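Local coordinates for protein PTS system, lactose-specific IIBC components (Streptococcus pneumoniae, PDB 3NBM) that probably relays a phosphoryl group from the IIA component to incoming lactose, as the IIB domain of a phosphoenolpyruvate-dependent sugar phosphotransferase system, at residues Ser65-Met70 and Ile81-Gly86; Glu28-Thr33 and Lys98-Val103; Ile38-Ala43 and Gly52-Ile57. One frame throughout, in Å; residues are numbered along the deposited sequence.

The three contacts sit at different levels of one alpha/beta domain built on a parallel four-stranded sheet: helix on strand, helix on helix, and strand to strand-entry turn. Contacts 1 and 2 are largely buried and lie on opposite sides of the chain's centre: contact 1 sets helix 67-74 against strand 80-83, whereas contact 2 packs helix 18-33 against helix 96-105. Contact 3 is a surface contact, linking strand 37-43 to the residues leading into strand 56-59. Chemistry follows position. Neither buried contact has a direct hydrogen bond across it; both rest on apolar packing, with one water bridge at contact 1, while contact 3 rests on a single polar bond. Strand 56-59 joins contacts 1 and 3 through Val82 and Ile57, and Val82 also touches Phe102 of contact 2.

Contact 1: Ser65-Met70 and Ile81-Gly86; sequences SYYREM and IVATRG
The beta-alpha-beta unit made of strand 56-59, helix 67-74 and strand 80-83 is tied together here by two helix residues: Tyr67 packs on Ile81 and Ala83 of the edge strand, and Met70 on Ile81. Tyr67 has CG anti to the backbone N (chi1 178°), which carries its ring across toward the strand. Ring atom CD1 lies 3.7 Å from CB of Ala83, and CE1 lies 3.9 Å from CG2 of Ile81, the side chains of Tyr67 and Ile81 lying alongside and pointing opposite ways. The backbone O of Ile81 sits at the ring's edge, in its plane. Beyond that edge a water joins the two elements: it donates to Ile81 O at 2.9 Å and is hydrogen-bonded to Tyr67 OH at 3.1 Å. One turn further along the helix, CG of Met70, a selenomethionine, comes within 3.8 Å of Ile81 CD1 in the conformer described. Ile81 is thus covered by both helix residues, through CG2 by Tyr67 and through CG2 and CD1 by Met70. Ile57 of the adjacent strand also touches Met70 and Ile81, and Val82 points away from helix 67-74, packing on Phe102 of helix 96-105.

Contact 2: Glu28-Thr33 and Lys98-Val103; sequences EGANLT and KALQFV
Leu100 carries this contact alone from its own helix, placing its two methyl groups against Gly29, Ala30 and Thr33. Its CD2 lies 3.5 Å from Thr33 OG1 and 3.6 Å from Gly29 O, so one methyl meets both oxygens. The end of Leu100 meets the end of Thr33 head-on, through CD2 against OG1 and CB. The other methyl, CD1, rests on Ala30, which follows Gly29, 3.9 Å from Ala30 CA. Leu100 CG is anti to the backbone N, extending the fork toward helix 18-33.

The close fit depends on Gly29: with no side chain there, its CA comes 5.4 Å from the CA of Leu100, the closest CA pair between the two segments. The short segments have axes 8.5 Å apart at closest approach and run at 94° to each other, which is consistent with so local a contact. This is helix-on-helix packing within an alpha/beta fold, both helices lying on the same side of the parallel sheet, and strand 37-43 lies beneath, where Val37 touches both Ala30 and Leu100.

What positions the threonine is a bond inside its own helix. Thr33 OG1 donates to Gly29 O at 2.7 Å, with a C=O...donor angle of 145° and a tilt of 28° from the carbonyl plane. The same oxygen accepts the helical bond from Thr33 N at 2.9 Å, and the two donors arrive from opposite faces of that plane. Gly29 O is therefore gripped twice in the last turn of helix 18-33, and the rotation of Thr33 is restrained. Farther out, Ala99 packs on Leu22, Ala25 and Ile26 of helix 18-33, and Val103 reaches Leu7 and Val9 of strand 7-13.

Contact 3: Ile38-Ala43 and Gly52-Ile57; sequences IANSGA and GVYDLI
A single side-chain hydrogen bond at the protein surface, from Tyr54 to Asn40, links edge strand 37-43 to the turn that leads into strand 56-59. The hydroxyl of Tyr54 donates to Asn40 OD1 over 2.8 Å. Its approach is not along a lone pair: the C=O...donor angle is 112°, and the donor stands above the carbonyl plane, 40° out of it. The amide plane stands at 82° to the ring plane, and OD1 lies at the ring's edge, in the ring plane, beside the hydroxyl. The hydroxyl also lies close to the stem of the asparagine, with Tyr54 OH 3.5 Å from Asn40 CB. On the tyrosine side, Val53 CG1 lies 4.0 Å above one face of the Tyr54 ring, nearer its border than its centre.

The bond spans a strand: 7-13 lies between 37-43 and 56-59 in the sheet, and Tyr54 packs on its Lys8 and Leu10. Asn40 is bonded through its backbone to Val9 and Val11 of that inner strand, while its neighbours Ala39 and Ser41 turn to the other face and touch helix 18-33.

Contact 1: Ser65-Met70 and Ile81-Gly86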
loop_
_atom_site.group_PDB
_atom_site.type_symbol
_atom_site.label_atom_id
_atom_site.label_comp_id
_atom_site.label_asym_id
_atom_site.label_seq_id
_atom_site.Cartn_x
_atom_site.Cartn_y
_atom_site.Cartn_z
ATOM N N SER A 65 -3.650 13.082 -4.262
ATOM C CA SER A 65 -3.497 14.468 -3.835
ATOM C C SER A 65 -2.959 14.626 -2.415
ATOM O O SER A 65 -2.536 15.731 -2.037
ATOM C CB SER A 65 -4.818 15.186 -3.948
ATOM O OG SER A 65 -5.746 14.736 -2.989
ATOM N N TYR A 66 -2.982 13.552 -1.624
ATOM C CA TYR A 66 -2.446 13.597 -0.259
ATOM C C TYR A 66 -0.980 13.148 -0.157
ATOM O O TYR A 66 -0.443 13.072 0.946
ATOM C CB TYR A 66 -3.334 12.740 0.656
ATOM C CG TYR A 66 -4.779 13.179 0.687
ATOM C CD1 TYR A 66 -5.198 14.310 1.398
ATOM C CD2 TYR A 66 -5.755 12.462 0.006
ATOM C CE1 TYR A 66 -6.548 14.711 1.398
ATOM C CE2 TYR A 66 -7.083 12.855 0.029
ATOM C CZ TYR A 66 -7.477 13.973 0.719
ATOM O OH TYR A 66 -8.792 14.373 0.748
ATOM N N TYR A 67 -0.313 12.854 -1.265
ATOM C CA TYR A 67 1.038 12.335 -1.215
ATOM C C TYR A 67 2.010 13.215 -0.419
ATOM O O TYR A 67 2.711 12.717 0.452
ATOM C CB TYR A 67 1.575 12.106 -2.629
ATOM C CG TYR A 67 3.001 11.613 -2.660
ATOM C CD1 TYR A 67 3.316 10.302 -2.324
ATOM C CD2 TYR A 67 4.035 12.472 -2.958
ATOM C CE1 TYR A 67 4.617 9.853 -2.383
ATOM C CE2 TYR A 67 5.334 12.044 -2.943
ATOM C CZ TYR A 67 5.619 10.732 -2.692
ATOM O OH TYR A 67 6.929 10.311 -2.689
ATOM N N ARG A 68 2.101 14.501 -0.756
ATOM C CA ARG A 68 3.072 15.370 -0.094
ATOM C C ARG A 68 2.832 15.437 1.399
ATOM O O ARG A 68 3.789 15.360 2.191
ATOM C CB ARG A 68 3.027 16.783 -0.707
ATOM N N GLU A 69 1.582 15.615 1.813
ATOM C CA GLU A 69 1.320 15.728 3.229
ATOM C C GLU A 69 1.592 14.406 3.939
ATOM O O GLU A 69 2.113 14.412 5.049
ATOM C CB GLU A 69 -0.064 16.305 3.536
ATOM C CG GLU A 69 -1.191 15.434 3.248
ATOM C CD GLU A 69 -2.512 16.207 3.106
ATOM O OE1 GLU A 69 -2.641 16.979 2.180
ATOM O OE2 GLU A 69 -3.413 16.010 3.909
HETATM N N MSE A 70 1.257 13.281 3.310
HETATM C CA MSE A 70 1.560 12.011 3.896
HETATM C C MSE A 70 3.081 11.789 4.018
HETATM O O MSE A 70 3.530 11.239 5.028
HETATM C CB MSE A 70 0.905 10.905 3.099
HETATM C CG MSE A 70 1.324 9.598 3.607
HETATM SE SE MSE A 70 0.128 8.147 3.294
HETATM C CE MSE A 70 -0.772 8.216 4.903
ATOM N N ILE A 81 6.452 5.667 1.581
ATOM C CA ILE A 81 5.160 6.098 1.011
ATOM C C ILE A 81 5.278 6.069 -0.495
ATOM O O ILE A 81 6.237 6.599 -1.050
ATOM C CB ILE A 81 4.776 7.559 1.435
ATOM C CG1 ILE A 81 4.838 7.758 2.947
ATOM C CG2 ILE A 81 3.446 7.956 0.866
ATOM C CD1 ILE A 81 3.928 6.903 3.755
ATOM N N VAL A 82 4.269 5.513 -1.163
ATOM C CA VAL A 82 4.230 5.492 -2.623
ATOM C C VAL A 82 2.830 5.870 -3.091
ATOM O O VAL A 82 1.845 5.468 -2.501
ATOM C CB VAL A 82 4.672 4.140 -3.236
ATOM C CG1 VAL A 82 5.973 3.646 -2.629
ATOM C CG2 VAL A 82 3.628 3.138 -3.088
ATOM N N ALA A 83 2.772 6.687 -4.132
ATOM C CA ALA A 83 1.507 7.051 -4.777
ATOM C C ALA A 83 1.388 6.354 -6.111
ATOM O O ALA A 83 2.397 6.107 -6.763
ATOM C CB ALA A 83 1.383 8.564 -4.998
ATOM N N THR A 84 0.158 6.058 -6.509
ATOM C CA THR A 84 -0.107 5.363 -7.756
ATOM C C THR A 84 -1.014 6.200 -8.665
ATOM O O THR A 84 -1.716 7.130 -8.236
ATOM C CB THR A 84 -0.770 3.986 -7.505
ATOM O OG1 THR A 84 -2.044 4.155 -6.882
ATOM C CG2 THR A 84 0.155 3.093 -6.639
ATOM N N ARG A 85 -0.990 5.817 -9.933
ATOM C CA ARG A 85 -1.881 6.365 -10.943
ATOM C C ARG A 85 -2.765 5.243 -11.493
ATOM O O ARG A 85 -2.479 4.071 -11.297
ATOM C CB ARG A 85 -1.041 7.110 -11.994
ATOM C CG ARG A 85 -0.427 8.392 -11.458
ATOM C CD ARG A 85 0.705 8.929 -12.327
ATOM N NE ARG A 85 1.103 10.254 -11.891
ATOM C CZ ARG A 85 1.827 10.531 -10.814
ATOM N NH1 ARG A 85 2.270 9.558 -10.037
ATOM N NH2 ARG A 85 2.067 11.795 -10.490
ATOM N N GLY A 86 -3.852 5.603 -12.156
ATOM C CA GLY A 86 -4.953 4.668 -12.453
ATOM C C GLY A 86 -4.589 3.408 -13.205
ATOM O O GLY A 86 -4.893 2.333 -12.755
HETATM O O HOH W 1 8.713 8.016 -1.731
#

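Contact 2: Glu28-Thr33 and Lys98-Val103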
loop_
_atom_site.group_PDB
_atom_site.type_symbol
_atom_site.label_atom_id
_atom_site.label_comp_id
_atom_site.label_asym_id
_atom_site.label_seq_id
_atom_site.Cartn_x
_atom_site.Cartn_y
_atom_site.Cartn_z
ATOM N N GLU A 28 -2.285 -12.344 -1.977
ATOM C CA GLU A 28 -2.289 -13.566 -2.764
ATOM C C GLU A 28 -0.875 -13.802 -3.313
ATOM O O GLU A 28 -0.382 -14.944 -3.326
ATOM C CB GLU A 28 -3.324 -13.470 -3.890
ATOM C CG GLU A 28 -3.389 -14.724 -4.806
ATOM C CD GLU A 28 -4.518 -14.706 -5.878
ATOM O OE1 GLU A 28 -5.384 -13.784 -5.888
ATOM O OE2 GLU A 28 -4.536 -15.668 -6.699
ATOM N N GLY A 29 -0.223 -12.758 -3.806
ATOM C CA GLY A 29 1.124 -12.932 -4.326
ATOM C C GLY A 29 2.078 -13.363 -3.222
ATOM O O GLY A 29 2.901 -14.261 -3.397
ATOM N N ALA A 30 1.979 -12.732 -2.059
ATOM C CA ALA A 30 2.844 -13.094 -0.926
ATOM C C ALA A 30 2.642 -14.558 -0.517
ATOM O O ALA A 30 3.588 -15.310 -0.269
ATOM C CB ALA A 30 2.578 -12.168 0.265
ATOM N N ASN A 31 1.387 -14.979 -0.461
ATOM C CA ASN A 31 1.053 -16.334 -0.062
ATOM C C ASN A 31 1.620 -17.343 -1.067
ATOM O O ASN A 31 2.291 -18.290 -0.667
ATOM C CB ASN A 31 -0.448 -16.503 0.034
ATOM C CG ASN A 31 -0.833 -17.884 0.438
ATOM O OD1 ASN A 31 -0.450 -18.357 1.502
ATOM N ND2 ASN A 31 -1.547 -18.578 -0.448
ATOM N N LEU A 32 1.372 -17.110 -2.353
ATOM C CA LEU A 32 1.789 -18.049 -3.388
ATOM C C LEU A 32 3.310 -18.124 -3.512
ATOM O O LEU A 32 3.869 -19.182 -3.810
ATOM C CB LEU A 32 1.122 -17.688 -4.731
ATOM C CG LEU A 32 -0.407 -17.871 -4.781
ATOM C CD1 LEU A 32 -1.030 -17.339 -6.070
ATOM C CD2 LEU A 32 -0.784 -19.358 -4.613
ATOM N N THR A 33 3.976 -16.998 -3.310
ATOM C CA THR A 33 5.424 -16.894 -3.403
ATOM C C THR A 33 6.128 -17.253 -2.084
ATOM O O THR A 33 7.347 -17.453 -2.063
ATOM C CB THR A 33 5.803 -15.468 -3.837
ATOM O OG1 THR A 33 4.922 -15.090 -4.903
ATOM C CG2 THR A 33 7.226 -15.385 -4.328
ATOM N N LYS A 98 2.814 -9.283 -9.912
ATOM C CA LYS A 98 3.240 -7.903 -10.087
ATOM C C LYS A 98 2.987 -7.074 -8.837
ATOM O O LYS A 98 3.802 -6.199 -8.507
ATOM C CB LYS A 98 2.549 -7.249 -11.298
ATOM C CG LYS A 98 3.001 -7.859 -12.626
ATOM C CD LYS A 98 2.211 -7.310 -13.823
ATOM C CE LYS A 98 2.308 -8.254 -15.037
ATOM N NZ LYS A 98 1.570 -9.577 -14.862
ATOM N N ALA A 99 1.878 -7.324 -8.143
ATOM C CA ALA A 99 1.562 -6.579 -6.905
ATOM C C ALA A 99 2.645 -6.833 -5.849
ATOM O O ALA A 99 3.112 -5.895 -5.213
ATOM C CB ALA A 99 0.163 -6.947 -6.409
ATOM N N LEU A 100 3.050 -8.090 -5.680
ATOM C CA LEU A 100 4.088 -8.420 -4.709
ATOM C C LEU A 100 5.420 -7.778 -5.107
ATOM O O LEU A 100 6.141 -7.217 -4.286
ATOM C CB LEU A 100 4.252 -9.940 -4.615
ATOM C CG LEU A 100 5.340 -10.376 -3.639
ATOM C CD1 LEU A 100 4.954 -10.006 -2.181
ATOM C CD2 LEU A 100 5.603 -11.858 -3.763
ATOM N N GLN A 101 5.771 -7.893 -6.386
ATOM C CA GLN A 101 7.013 -7.282 -6.861
ATOM C C GLN A 101 7.031 -5.766 -6.636
ATOM O O GLN A 101 8.035 -5.215 -6.226
ATOM C CB GLN A 101 7.218 -7.610 -8.323
ATOM C CG GLN A 101 8.462 -7.094 -8.900
ATOM C CD GLN A 101 8.469 -7.300 -10.391
ATOM O OE1 GLN A 101 7.598 -6.769 -11.140
ATOM N NE2 GLN A 101 9.437 -8.080 -10.851
ATOM N N PHE A 102 5.901 -5.122 -6.859
ATOM C CA PHE A 102 5.771 -3.696 -6.623
ATOM C C PHE A 102 6.072 -3.349 -5.158
ATOM O O PHE A 102 6.788 -2.401 -4.876
ATOM C CB PHE A 102 4.361 -3.245 -7.006
ATOM C CG PHE A 102 4.099 -1.785 -6.782
ATOM C CD1 PHE A 102 4.358 -0.855 -7.779
ATOM C CD2 PHE A 102 3.555 -1.339 -5.593
ATOM C CE1 PHE A 102 4.090 0.486 -7.569
ATOM C CE2 PHE A 102 3.295 -0.003 -5.407
ATOM C CZ PHE A 102 3.549 0.891 -6.403
ATOM N N VAL A 103 5.497 -4.113 -4.232
ATOM C CA VAL A 103 5.745 -3.878 -2.811
ATOM C C VAL A 103 7.242 -3.973 -2.508
ATOM O O VAL A 103 7.841 -3.069 -1.924
ATOM C CB VAL A 103 4.939 -4.864 -1.942
ATOM C CG1 VAL A 103 5.501 -4.911 -0.512
ATOM C CG2 VAL A 103 3.451 -4.511 -1.972
#

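Contact 3: Ile38-Ala43 and Gly52-Ile57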
loop_
_atom_site.group_PDB
_atom_site.type_symbol
_atom_site.label_atom_id
_atom_site.label_comp_id
_atom_site.label_asym_id
_atom_site.label_seq_id
_atom_site.Cartn_x
_atom_site.Cartn_y
_atom_site.Cartn_z
ATOM N N ILE A 38 2.299 -8.815 4.709
ATOM C CA ILE A 38 0.846 -8.692 4.870
ATOM C C ILE A 38 0.428 -7.280 4.450
ATOM O O ILE A 38 1.087 -6.306 4.798
ATOM C CB ILE A 38 0.389 -8.969 6.335
ATOM C CG1 ILE A 38 -1.118 -8.847 6.512
ATOM C CG2 ILE A 38 1.087 -8.046 7.333
ATOM C CD1 ILE A 38 -1.861 -9.864 5.893
ATOM N N ALA A 39 -0.663 -7.215 3.700
ATOM C CA ALA A 39 -1.285 -5.960 3.303
ATOM C C ALA A 39 -2.674 -5.819 3.878
ATOM O O ALA A 39 -3.486 -6.751 3.804
ATOM C CB ALA A 39 -1.351 -5.846 1.788
ATOM N N ASN A 40 -2.953 -4.632 4.387
ATOM C CA ASN A 40 -4.291 -4.230 4.787
ATOM C C ASN A 40 -4.752 -3.079 3.956
ATOM O O ASN A 40 -3.948 -2.433 3.274
ATOM C CB ASN A 40 -4.336 -3.865 6.266
ATOM C CG ASN A 40 -4.053 -5.019 7.140
ATOM O OD1 ASN A 40 -3.050 -5.038 7.817
ATOM N ND2 ASN A 40 -4.940 -6.025 7.101
ATOM N N SER A 41 -6.051 -2.817 4.018
ATOM C CA SER A 41 -6.661 -1.681 3.327
ATOM C C SER A 41 -7.407 -0.805 4.317
ATOM O O SER A 41 -7.852 -1.257 5.366
ATOM C CB SER A 41 -7.604 -2.168 2.219
ATOM O OG SER A 41 -8.648 -2.935 2.727
ATOM N N GLY A 42 -7.552 0.445 3.954
ATOM C CA GLY A 42 -8.275 1.377 4.778
ATOM C C GLY A 42 -8.597 2.635 4.032
ATOM O O GLY A 42 -8.136 2.856 2.899
ATOM N N ALA A 43 -9.387 3.502 4.670
ATOM C CA ALA A 43 -9.724 4.815 4.145
ATOM C C ALA A 43 -8.724 5.877 4.633
ATOM O O ALA A 43 -8.375 5.906 5.814
ATOM C CB ALA A 43 -11.153 5.237 4.582
ATOM N N GLY A 52 1.949 4.263 12.006
ATOM C CA GLY A 52 3.212 3.822 12.534
ATOM C C GLY A 52 3.402 2.335 12.688
ATOM O O GLY A 52 4.525 1.863 12.867
ATOM N N VAL A 53 2.321 1.573 12.588
ATOM C CA VAL A 53 2.383 0.118 12.598
ATOM C C VAL A 53 2.976 -0.412 11.285
ATOM O O VAL A 53 3.451 -1.545 11.215
ATOM C CB VAL A 53 0.903 -0.484 12.797
ATOM C CG1 VAL A 53 0.804 -1.985 12.483
ATOM C CG2 VAL A 53 0.373 -0.120 14.198
ATOM N N TYR A 54 2.886 0.392 10.223
ATOM C CA TYR A 54 3.188 -0.071 8.878
ATOM C C TYR A 54 4.577 0.365 8.426
ATOM O O TYR A 54 5.129 1.364 8.867
ATOM C CB TYR A 54 2.078 0.395 7.911
ATOM C CG TYR A 54 0.803 -0.344 8.185
ATOM C CD1 TYR A 54 0.587 -1.559 7.618
ATOM C CD2 TYR A 54 -0.163 0.130 9.071
ATOM C CE1 TYR A 54 -0.533 -2.308 7.909
ATOM C CE2 TYR A 54 -1.287 -0.622 9.365
ATOM C CZ TYR A 54 -1.464 -1.840 8.766
ATOM O OH TYR A 54 -2.586 -2.609 9.073
ATOM N N ASP A 55 5.127 -0.412 7.500
ATOM C CA ASP A 55 6.426 -0.152 6.893
ATOM C C ASP A 55 6.316 0.588 5.560
ATOM O O ASP A 55 7.182 1.382 5.209
ATOM C CB ASP A 55 7.160 -1.460 6.682
ATOM C CG ASP A 55 7.310 -2.239 7.975
ATOM O OD1 ASP A 55 7.882 -1.672 8.946
ATOM O OD2 ASP A 55 6.833 -3.388 8.045
ATOM N N LEU A 56 5.254 0.300 4.802
ATOM C CA LEU A 56 4.998 0.849 3.475
ATOM C C LEU A 56 3.533 1.202 3.401
ATOM O O LEU A 56 2.698 0.377 3.739
ATOM C CB LEU A 56 5.339 -0.186 2.380
ATOM C CG LEU A 56 4.998 0.209 0.933
ATOM C CD1 LEU A 56 5.803 1.412 0.446
ATOM C CD2 LEU A 56 5.170 -0.998 -0.003
ATOM N N ILE A 57 3.230 2.427 2.959
ATOM C CA ILE A 57 1.852 2.853 2.715
ATOM C C ILE A 57 1.768 3.201 1.249
ATOM O O ILE A 57 2.577 3.950 0.710
ATOM C CB ILE A 57 1.419 4.028 3.622
ATOM C CG1 ILE A 57 1.640 3.618 5.101
ATOM C CG2 ILE A 57 -0.033 4.405 3.335
ATOM C CD1 ILE A 57 1.345 4.656 6.112
#